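Prolyl endopeptidase (Myxococcus xanthus, PDB 2BKL) probably hydrolyses oligopeptides after proline, and less readily after alanine, as a serine endopeptidase of the S9A family. Local coordinates at residues A[557-562]-A[621-626]; A[22-27]-A[628-633]; A[552-557]-A[609-614]. All blocks are in the same frame, centred on the assembly; numbering follows the deposited sequence. Where two conformers were deposited one is given.

Interaction 1 of 3, residues A[557-562]-A[621-626]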
loop_
_atom_site.group_PDB
_atom_site.type_symbol
_atom_site.label_atom_id
_atom_site.label_comp_id
_atom_site.label_asym_id
_atom_site.label_seq_id
_atom_site.Cartn_x
_atom_site.Cartn_y
_atom_site.Cartn_z
ATOM N N VAL A 557 4.294 -9.134 7.892
ATOM C CA VAL A 557 5.365 -8.889 6.911
ATOM C C VAL A 557 6.244 -7.700 7.291
ATOM O O VAL A 557 6.339 -6.722 6.544
ATOM C CB VAL A 557 4.814 -8.794 5.485
ATOM C CG1 VAL A 557 4.398 -10.192 4.995
ATOM C CG2 VAL A 557 3.702 -7.820 5.362
ATOM N N PRO A 558 6.903 -7.771 8.445
ATOM C CA PRO A 558 7.465 -6.566 9.075
ATOM C C PRO A 558 8.922 -6.222 8.775
ATOM O O PRO A 558 9.736 -7.108 8.450
ATOM C CB PRO A 558 7.368 -6.901 10.541
ATOM C CG PRO A 558 7.719 -8.430 10.570
ATOM C CD PRO A 558 6.972 -8.930 9.357
ATOM N N LEU A 559 9.268 -4.951 8.982
ATOM C CA LEU A 559 10.644 -4.504 9.197
ATOM C C LEU A 559 10.886 -4.406 10.687
ATOM O O LEU A 559 10.119 -3.737 11.386
ATOM C CB LEU A 559 10.845 -3.124 8.559
ATOM C CG LEU A 559 10.805 -3.087 7.039
ATOM C CD1 LEU A 559 10.650 -1.679 6.503
ATOM C CD2 LEU A 559 12.054 -3.764 6.458
ATOM N N LEU A 560 11.954 -5.051 11.200
ATOM C CA LEU A 560 12.223 -5.073 12.642
ATOM C C LEU A 560 13.691 -4.910 13.030
ATOM O O LEU A 560 13.952 -4.434 14.124
ATOM C CB LEU A 560 11.606 -6.314 13.322
ATOM C CG LEU A 560 10.102 -6.455 13.192
ATOM C CD1 LEU A 560 9.609 -7.850 13.470
ATOM C CD2 LEU A 560 9.376 -5.473 14.047
ATOM N N ASP A 561 14.645 -5.348 12.191
ATOM C CA ASP A 561 16.064 -5.027 12.409
ATOM C C ASP A 561 16.389 -3.812 11.553
ATOM O O ASP A 561 16.610 -3.921 10.333
ATOM C CB ASP A 561 16.981 -6.205 12.065
ATOM C CG ASP A 561 18.432 -5.903 12.265
ATOM O OD1 ASP A 561 18.800 -4.707 12.370
ATOM O OD2 ASP A 561 19.284 -6.849 12.314
ATOM N N MET A 562 16.338 -2.639 12.170
ATOM C CA MET A 562 16.476 -1.391 11.419
ATOM C C MET A 562 17.932 -0.982 11.249
ATOM O O MET A 562 18.226 -0.035 10.557
ATOM C CB MET A 562 15.657 -0.275 12.066
ATOM C CG MET A 562 14.184 -0.600 12.074
ATOM S SD MET A 562 13.466 -0.822 10.426
ATOM C CE MET A 562 13.676 0.748 9.725
ATOM N N PRO A 621 11.806 -11.645 4.683
ATOM C CA PRO A 621 11.238 -12.416 5.795
ATOM C C PRO A 621 12.161 -12.623 6.989
ATOM O O PRO A 621 11.697 -13.014 8.030
ATOM C CB PRO A 621 10.885 -13.757 5.134
ATOM C CG PRO A 621 10.666 -13.385 3.659
ATOM C CD PRO A 621 11.744 -12.394 3.413
ATOM N N MET A 622 13.444 -12.304 6.880
ATOM C CA MET A 622 14.353 -12.551 8.001
ATOM C C MET A 622 13.959 -11.725 9.247
ATOM O O MET A 622 14.222 -12.135 10.359
ATOM C CB MET A 622 15.816 -12.300 7.618
ATOM C CG MET A 622 16.213 -10.848 7.426
ATOM S SD MET A 622 16.647 -10.066 8.966
ATOM C CE MET A 622 17.342 -8.520 8.434
ATOM N N HIS A 623 13.357 -10.556 9.062
ATOM C CA HIS A 623 13.035 -9.717 10.183
ATOM C C HIS A 623 12.110 -10.430 11.160
ATOM O O HIS A 623 12.352 -10.443 12.355
ATOM C CB HIS A 623 12.350 -8.407 9.741
ATOM C CG HIS A 623 13.218 -7.502 8.933
ATOM N ND1 HIS A 623 14.086 -6.595 9.502
ATOM C CD2 HIS A 623 13.347 -7.361 7.582
ATOM C CE1 HIS A 623 14.693 -5.922 8.539
ATOM N NE2 HIS A 623 14.270 -6.374 7.367
ATOM N N ALA A 624 11.059 -11.046 10.640
ATOM C CA ALA A 624 10.100 -11.742 11.482
ATOM C C ALA A 624 10.756 -12.949 12.162
ATOM O O ALA A 624 10.471 -13.261 13.294
ATOM C CB ALA A 624 8.920 -12.167 10.617
ATOM N N ARG A 625 11.646 -13.644 11.470
ATOM C CA ARG A 625 12.310 -14.790 12.091
ATOM C C ARG A 625 13.166 -14.370 13.274
ATOM O O ARG A 625 13.086 -14.959 14.359
ATOM C CB ARG A 625 13.199 -15.528 11.090
ATOM C CG ARG A 625 12.507 -16.114 9.877
ATOM C CD ARG A 625 13.330 -17.184 9.115
ATOM N NE ARG A 625 14.441 -16.625 8.350
ATOM C CZ ARG A 625 14.407 -16.213 7.087
ATOM N NH1 ARG A 625 13.291 -16.237 6.393
ATOM N NH2 ARG A 625 15.519 -15.761 6.500
ATOM N N LYS A 626 14.018 -13.386 13.077
ATOM C CA LYS A 626 14.899 -12.942 14.158
ATOM C C LYS A 626 14.097 -12.389 15.352
ATOM O O LYS A 626 14.451 -12.639 16.517
ATOM C CB LYS A 626 15.905 -11.921 13.673
ATOM C CG LYS A 626 16.907 -12.455 12.640
ATOM C CD LYS A 626 18.233 -11.720 12.654
ATOM C CE LYS A 626 18.110 -10.250 12.385
ATOM N NZ LYS A 626 19.463 -9.593 12.244
HETATM O O HOH W 1 9.838 -9.806 7.734
#
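The imidazole of H623 lies between L559, whose CA sits over one face at 4.1 Å from the ring centroid, and CE of M622 from its own helix, which lies toward the rim of the opposite face. At the edge, D561 N donates to H623 ND1 across 3.0 Å; the donor nitrogen lies close to the ring plane and the bond is nearly straight (164°), which would help to fix the rotation of the ring. L559 runs beside the ring, bringing CD2 to 3.5 Å from H623 NE2. An alanine in place of H623 would probably leave D561 N without this acceptor and open a gap between L559 and M622.

D561 holds the helix a second time. Its chi1 (179°) sets CG anti to the backbone N, and from the carboxylate OD2 meets K626 NZ at 2.8 Å with its anti lone pair, a buried salt bridge; the lysine also pairs with E28. Farther along, P558 CG packs on A624 CB at 3.9 Å, and a water lies 2.8 Å from P558 O and accepts weakly from A624 N. The arrangement pins the loop following strand 552-556 to the N-terminal part of helix 622-632 in the alpha/beta-hydrolase domain, beside the pocket where L559 touches the bound benzyloxycarbonyl-Ala-Pro.

Interaction 2 of 3, residues A[22-27]-A[628-633]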
loop_
_atom_site.group_PDB
_atom_site.type_symbol
_atom_site.label_atom_id
_atom_site.label_comp_id
_atom_site.label_asym_id
_atom_site.label_seq_id
_atom_site.Cartn_x
_atom_site.Cartn_y
_atom_site.Cartn_z
ATOM N N ASP A 22 23.703 -9.256 17.726
ATOM C CA ASP A 22 22.823 -9.864 16.734
ATOM C C ASP A 22 22.766 -11.377 17.005
ATOM O O ASP A 22 23.331 -12.169 16.258
ATOM C CB ASP A 22 23.319 -9.540 15.328
ATOM C CG ASP A 22 22.268 -9.688 14.246
ATOM O OD1 ASP A 22 21.257 -10.430 14.411
ATOM O OD2 ASP A 22 22.429 -9.090 13.163
ATOM N N PRO A 23 22.115 -11.784 18.081
ATOM C CA PRO A 23 22.167 -13.196 18.487
ATOM C C PRO A 23 21.603 -14.169 17.485
ATOM O O PRO A 23 22.029 -15.330 17.451
ATOM C CB PRO A 23 21.363 -13.217 19.801
ATOM C CG PRO A 23 20.600 -11.966 19.816
ATOM C CD PRO A 23 21.368 -10.954 19.034
ATOM N N TYR A 24 20.675 -13.716 16.650
ATOM C CA TYR A 24 19.996 -14.590 15.708
ATOM C C TYR A 24 20.374 -14.288 14.252
ATOM O O TYR A 24 19.651 -14.633 13.345
ATOM C CB TYR A 24 18.475 -14.516 15.944
ATOM C CG TYR A 24 18.145 -14.895 17.351
ATOM C CD1 TYR A 24 18.350 -16.184 17.810
ATOM C CD2 TYR A 24 17.720 -13.940 18.268
ATOM C CE1 TYR A 24 18.083 -16.532 19.121
ATOM C CE2 TYR A 24 17.474 -14.276 19.587
ATOM C CZ TYR A 24 17.647 -15.587 20.008
ATOM O OH TYR A 24 17.416 -15.909 21.327
ATOM N N ARG A 25 21.551 -13.701 14.054
ATOM C CA ARG A 25 22.126 -13.489 12.722
ATOM C C ARG A 25 22.010 -14.713 11.802
ATOM O O ARG A 25 21.753 -14.575 10.601
ATOM C CB ARG A 25 23.580 -13.056 12.868
ATOM C CG ARG A 25 24.370 -12.947 11.564
ATOM C CD ARG A 25 23.922 -11.840 10.654
ATOM N NE ARG A 25 24.081 -10.561 11.288
ATOM C CZ ARG A 25 25.227 -9.915 11.463
ATOM N NH1 ARG A 25 26.348 -10.367 10.906
ATOM N NH2 ARG A 25 25.261 -8.776 12.139
ATOM N N TRP A 26 22.186 -15.913 12.342
ATOM C CA TRP A 26 22.173 -17.114 11.530
ATOM C C TRP A 26 20.861 -17.361 10.813
ATOM O O TRP A 26 20.838 -18.017 9.775
ATOM C CB TRP A 26 22.623 -18.346 12.353
ATOM C CG TRP A 26 21.643 -18.892 13.345
ATOM C CD1 TRP A 26 21.489 -18.523 14.659
ATOM C CD2 TRP A 26 20.704 -19.943 13.118
ATOM N NE1 TRP A 26 20.491 -19.268 15.242
ATOM C CE2 TRP A 26 20.001 -20.160 14.328
ATOM C CE3 TRP A 26 20.375 -20.726 12.016
ATOM C CZ2 TRP A 26 18.996 -21.125 14.448
ATOM C CZ3 TRP A 26 19.372 -21.678 12.139
ATOM C CH2 TRP A 26 18.698 -21.869 13.350
ATOM N N LEU A 27 19.764 -16.826 11.358
ATOM C CA LEU A 27 18.462 -16.961 10.711
ATOM C C LEU A 27 18.267 -16.082 9.495
ATOM O O LEU A 27 17.244 -16.221 8.804
ATOM C CB LEU A 27 17.344 -16.626 11.703
ATOM C CG LEU A 27 17.182 -17.603 12.864
ATOM C CD1 LEU A 27 16.197 -17.056 13.857
ATOM C CD2 LEU A 27 16.695 -18.939 12.349
ATOM N N VAL A 628 10.888 -13.030 16.244
ATOM C CA VAL A 628 10.146 -14.084 16.967
ATOM C C VAL A 628 11.089 -14.896 17.840
ATOM O O VAL A 628 10.757 -15.241 18.981
ATOM C CB VAL A 628 9.277 -14.975 16.060
ATOM C CG1 VAL A 628 10.028 -16.094 15.441
ATOM C CG2 VAL A 628 8.096 -15.545 16.878
ATOM N N ALA A 629 12.290 -15.183 17.341
ATOM C CA ALA A 629 13.279 -15.877 18.141
ATOM C C ALA A 629 13.648 -15.106 19.396
ATOM O O ALA A 629 13.695 -15.665 20.486
ATOM C CB ALA A 629 14.518 -16.137 17.329
ATOM N N ALA A 630 13.820 -13.799 19.259
ATOM C CA ALA A 630 14.169 -12.944 20.396
ATOM C C ALA A 630 13.042 -12.916 21.448
ATOM O O ALA A 630 13.288 -12.975 22.641
ATOM C CB ALA A 630 14.500 -11.549 19.906
ATOM N N VAL A 631 11.800 -12.848 20.993
ATOM C CA VAL A 631 10.665 -12.795 21.907
ATOM C C VAL A 631 10.433 -14.158 22.600
ATOM O O VAL A 631 10.205 -14.220 23.817
ATOM C CB VAL A 631 9.409 -12.285 21.180
ATOM C CG1 VAL A 631 8.190 -12.394 22.055
ATOM C CG2 VAL A 631 9.617 -10.848 20.731
ATOM N N GLN A 632 10.488 -15.247 21.828
ATOM C CA GLN A 632 10.290 -16.589 22.391
ATOM C C GLN A 632 11.301 -16.871 23.485
ATOM O O GLN A 632 10.970 -17.471 24.490
ATOM C CB GLN A 632 10.411 -17.690 21.324
ATOM C CG GLN A 632 9.242 -17.701 20.351
ATOM C CD GLN A 632 9.360 -18.740 19.269
ATOM O OE1 GLN A 632 10.432 -19.280 19.025
ATOM N NE2 GLN A 632 8.246 -19.003 18.581
ATOM N N ASN A 633 12.529 -16.411 23.286
ATOM C CA ASN A 633 13.629 -16.740 24.162
ATOM C C ASN A 633 13.961 -15.661 25.160
ATOM O O ASN A 633 14.982 -15.760 25.856
ATOM C CB ASN A 633 14.826 -17.133 23.307
ATOM C CG ASN A 633 14.579 -18.470 22.615
ATOM O OD1 ASN A 633 14.625 -19.516 23.261
ATOM N ND2 ASN A 633 14.203 -18.424 21.343
#
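Y24 lays its ring on the helix so that A629 CB stands over the middle of one face, 3.8 Å from the centroid and only 8° off the ring normal, a CH-pi contact. P23 CB lies toward the rim of the other face. L27 closes on the same methyl, with CD1 at 4.0 Å from A629 CB. This is the tight, buried part: an alanine on the helix brings the aromatic ring close to the helix backbone, and Y24 CE2 reaches A630 CA at 3.7 Å.

Toward the partly exposed end of the helix the contact thins out. There Y24 OH meets N633 CB at 3.5 Å, the ring and amide planes being 33° apart. The N633 amide turns back on its own helix instead, ND2 donating to A629 O at 2.9 Å; that carbonyl also accepts from N633 N, so two bonds grip it where the helix ends. On the other segment, R25 NE and NH2 both hold D22 OD2, bracing the type I turn from D22 to R25. The contact seats an N-terminal turn, which precedes the propeller strands in sequence, on helix 622-632 of the alpha/beta-hydrolase domain, the arrangement known from prolyl oligopeptidases.

Interaction 3 of 3, residues A[552-557]-A[609-614]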
loop_
_atom_site.group_PDB
_atom_site.type_symbol
_atom_site.label_atom_id
_atom_site.label_comp_id
_atom_site.label_asym_id
_atom_site.label_seq_id
_atom_site.Cartn_x
_atom_site.Cartn_y
_atom_site.Cartn_z
ATOM N N ALA A 552 -2.033 -7.906 23.225
ATOM C CA ALA A 552 -1.629 -8.746 22.100
ATOM C C ALA A 552 -1.156 -7.888 20.939
ATOM O O ALA A 552 -1.543 -6.710 20.804
ATOM C CB ALA A 552 -2.757 -9.642 21.690
ATOM N N VAL A 553 -0.330 -8.495 20.096
ATOM C CA VAL A 553 0.259 -7.828 18.936
ATOM C C VAL A 553 0.161 -8.779 17.765
ATOM O O VAL A 553 0.561 -9.960 17.873
ATOM C CB VAL A 553 1.726 -7.512 19.185
ATOM C CG1 VAL A 553 2.433 -6.955 17.951
ATOM C CG2 VAL A 553 1.918 -6.577 20.368
ATOM N N VAL A 554 -0.337 -8.283 16.653
ATOM C CA VAL A 554 -0.321 -8.979 15.372
ATOM C C VAL A 554 0.584 -8.169 14.444
ATOM O O VAL A 554 0.308 -7.001 14.170
ATOM C CB VAL A 554 -1.724 -9.149 14.761
ATOM C CG1 VAL A 554 -1.627 -9.973 13.470
ATOM C CG2 VAL A 554 -2.672 -9.820 15.754
ATOM N N CYS A 555 1.655 -8.807 13.954
ATOM C CA CYS A 555 2.747 -8.095 13.265
ATOM C C CYS A 555 2.911 -8.791 11.934
ATOM O O CYS A 555 3.331 -9.947 11.892
ATOM C CB CYS A 555 4.011 -8.169 14.130
ATOM S SG CYS A 555 5.468 -7.420 13.425
ATOM N N ALA A 556 2.565 -8.133 10.839
ATOM C CA ALA A 556 2.579 -8.721 9.500
ATOM C C ALA A 556 3.723 -8.204 8.657
ATOM O O ALA A 556 4.068 -7.011 8.683
ATOM C CB ALA A 556 1.257 -8.459 8.771
ATOM N N VAL A 557 4.294 -9.134 7.892
ATOM C CA VAL A 557 5.365 -8.889 6.911
ATOM C C VAL A 557 6.244 -7.700 7.291
ATOM O O VAL A 557 6.339 -6.722 6.544
ATOM C CB VAL A 557 4.814 -8.794 5.485
ATOM C CG1 VAL A 557 4.398 -10.192 4.995
ATOM C CG2 VAL A 557 3.702 -7.820 5.362
ATOM N N LEU A 609 1.502 -12.663 17.457
ATOM C CA LEU A 609 1.289 -13.450 16.250
ATOM C C LEU A 609 1.979 -12.736 15.080
ATOM O O LEU A 609 1.609 -11.630 14.715
ATOM C CB LEU A 609 -0.199 -13.618 15.950
ATOM C CG LEU A 609 -0.603 -14.324 14.653
ATOM C CD1 LEU A 609 0.016 -15.716 14.566
ATOM C CD2 LEU A 609 -2.122 -14.387 14.485
ATOM N N MET A 610 3.005 -13.379 14.522
ATOM C CA MET A 610 3.777 -12.863 13.395
ATOM C C MET A 610 3.153 -13.460 12.151
ATOM O O MET A 610 3.156 -14.695 11.980
ATOM C CB MET A 610 5.179 -13.455 13.452
ATOM C CG MET A 610 6.334 -12.803 14.174
ATOM S SD MET A 610 6.102 -11.260 14.871
ATOM C CE MET A 610 7.511 -10.437 14.091
ATOM N N MET A 611 2.693 -12.636 11.240
ATOM C CA MET A 611 2.085 -13.101 9.999
ATOM C C MET A 611 3.033 -12.853 8.845
ATOM O O MET A 611 3.099 -11.762 8.256
ATOM C CB MET A 611 0.743 -12.461 9.746
ATOM C CG MET A 611 -0.117 -12.522 10.945
ATOM S SD MET A 611 -1.905 -12.469 10.850
ATOM C CE MET A 611 -2.333 -13.734 9.595
ATOM N N ALA A 612 3.757 -13.897 8.497
ATOM C CA ALA A 612 4.797 -13.827 7.474
ATOM C C ALA A 612 4.317 -14.460 6.178
ATOM O O ALA A 612 3.276 -15.109 6.113
ATOM C CB ALA A 612 6.035 -14.516 7.970
ATOM N N ALA A 613 5.071 -14.186 5.122
ATOM C CA ALA A 613 4.792 -14.649 3.767
ATOM C C ALA A 613 6.065 -15.242 3.196
ATOM O O ALA A 613 7.125 -14.605 3.242
ATOM C CB ALA A 613 4.329 -13.505 2.912
ATOM N N ASP A 614 5.955 -16.427 2.611
ATOM C CA ASP A 614 7.130 -17.171 2.145
ATOM C C ASP A 614 7.835 -16.616 0.913
ATOM O O ASP A 614 8.991 -16.959 0.678
ATOM C CB ASP A 614 6.839 -18.671 1.965
ATOM C CG ASP A 614 5.912 -18.992 0.817
ATOM O OD1 ASP A 614 5.418 -18.061 0.142
ATOM O OD2 ASP A 614 5.633 -20.188 0.546
#
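V554 and L609 form the first of three parallel bridges between strands 552-556 and 609-613, whose axes come within 4.6 Å at an angle of 13°. The side chain of V554 can be followed outward: its CB passes 4.2 Å from L609 O, and CG1, anti to the backbone N (chi1 -176°), stands 3.8 Å from that oxygen. CG1 also meets the sulfur of M611 in the conformer given, a doubtful contact because two conformers of that methionine were deposited. The valine side chain also packs on Y530 of the adjoining strand and on F670 of helix 657-674.

The backbone ladder is regular. L609 donates to V553 O and accepts from C555 N, while M611 donates to C555 O and accepts from V557 N at 2.9 Å, each bond being nearly straight. C555 projects with M610 to the sheet face opposite that of V554, A556 and M611. Beyond the strand, V557 departs from extended geometry (phi 29°), and its CG1 rests on A613 CB at 3.9 Å. Such neighbouring parallel strands are a hallmark of the alpha/beta-hydrolase central sheet; here V557 at the C-terminal end touches D616 and H651, probably members of the catalytic triad with S533.

Interactions 1 and 2 use successive turns of helix 622-632, their centres 10 Å apart. The N-terminal turn is tied directly to the start of that helix, with D22 OD1 2.9 Å from K626 NZ in a salt bridge and L27 O 2.9 Å from R625 NE, probably a hydrogen bond. Interaction 3 lies in the neighbouring sheet, its centre 10 Å from that of interaction 1 and 15 Å from that of interaction 2; it shares V557 with the former and, in the conformer given, reaches the latter through M610 CG, 4.1 Å from V628 CB. The side chain of L559 is about 4 Å from the bound ligand, while that of V557, about 7 Å from it, touches D616 and H651.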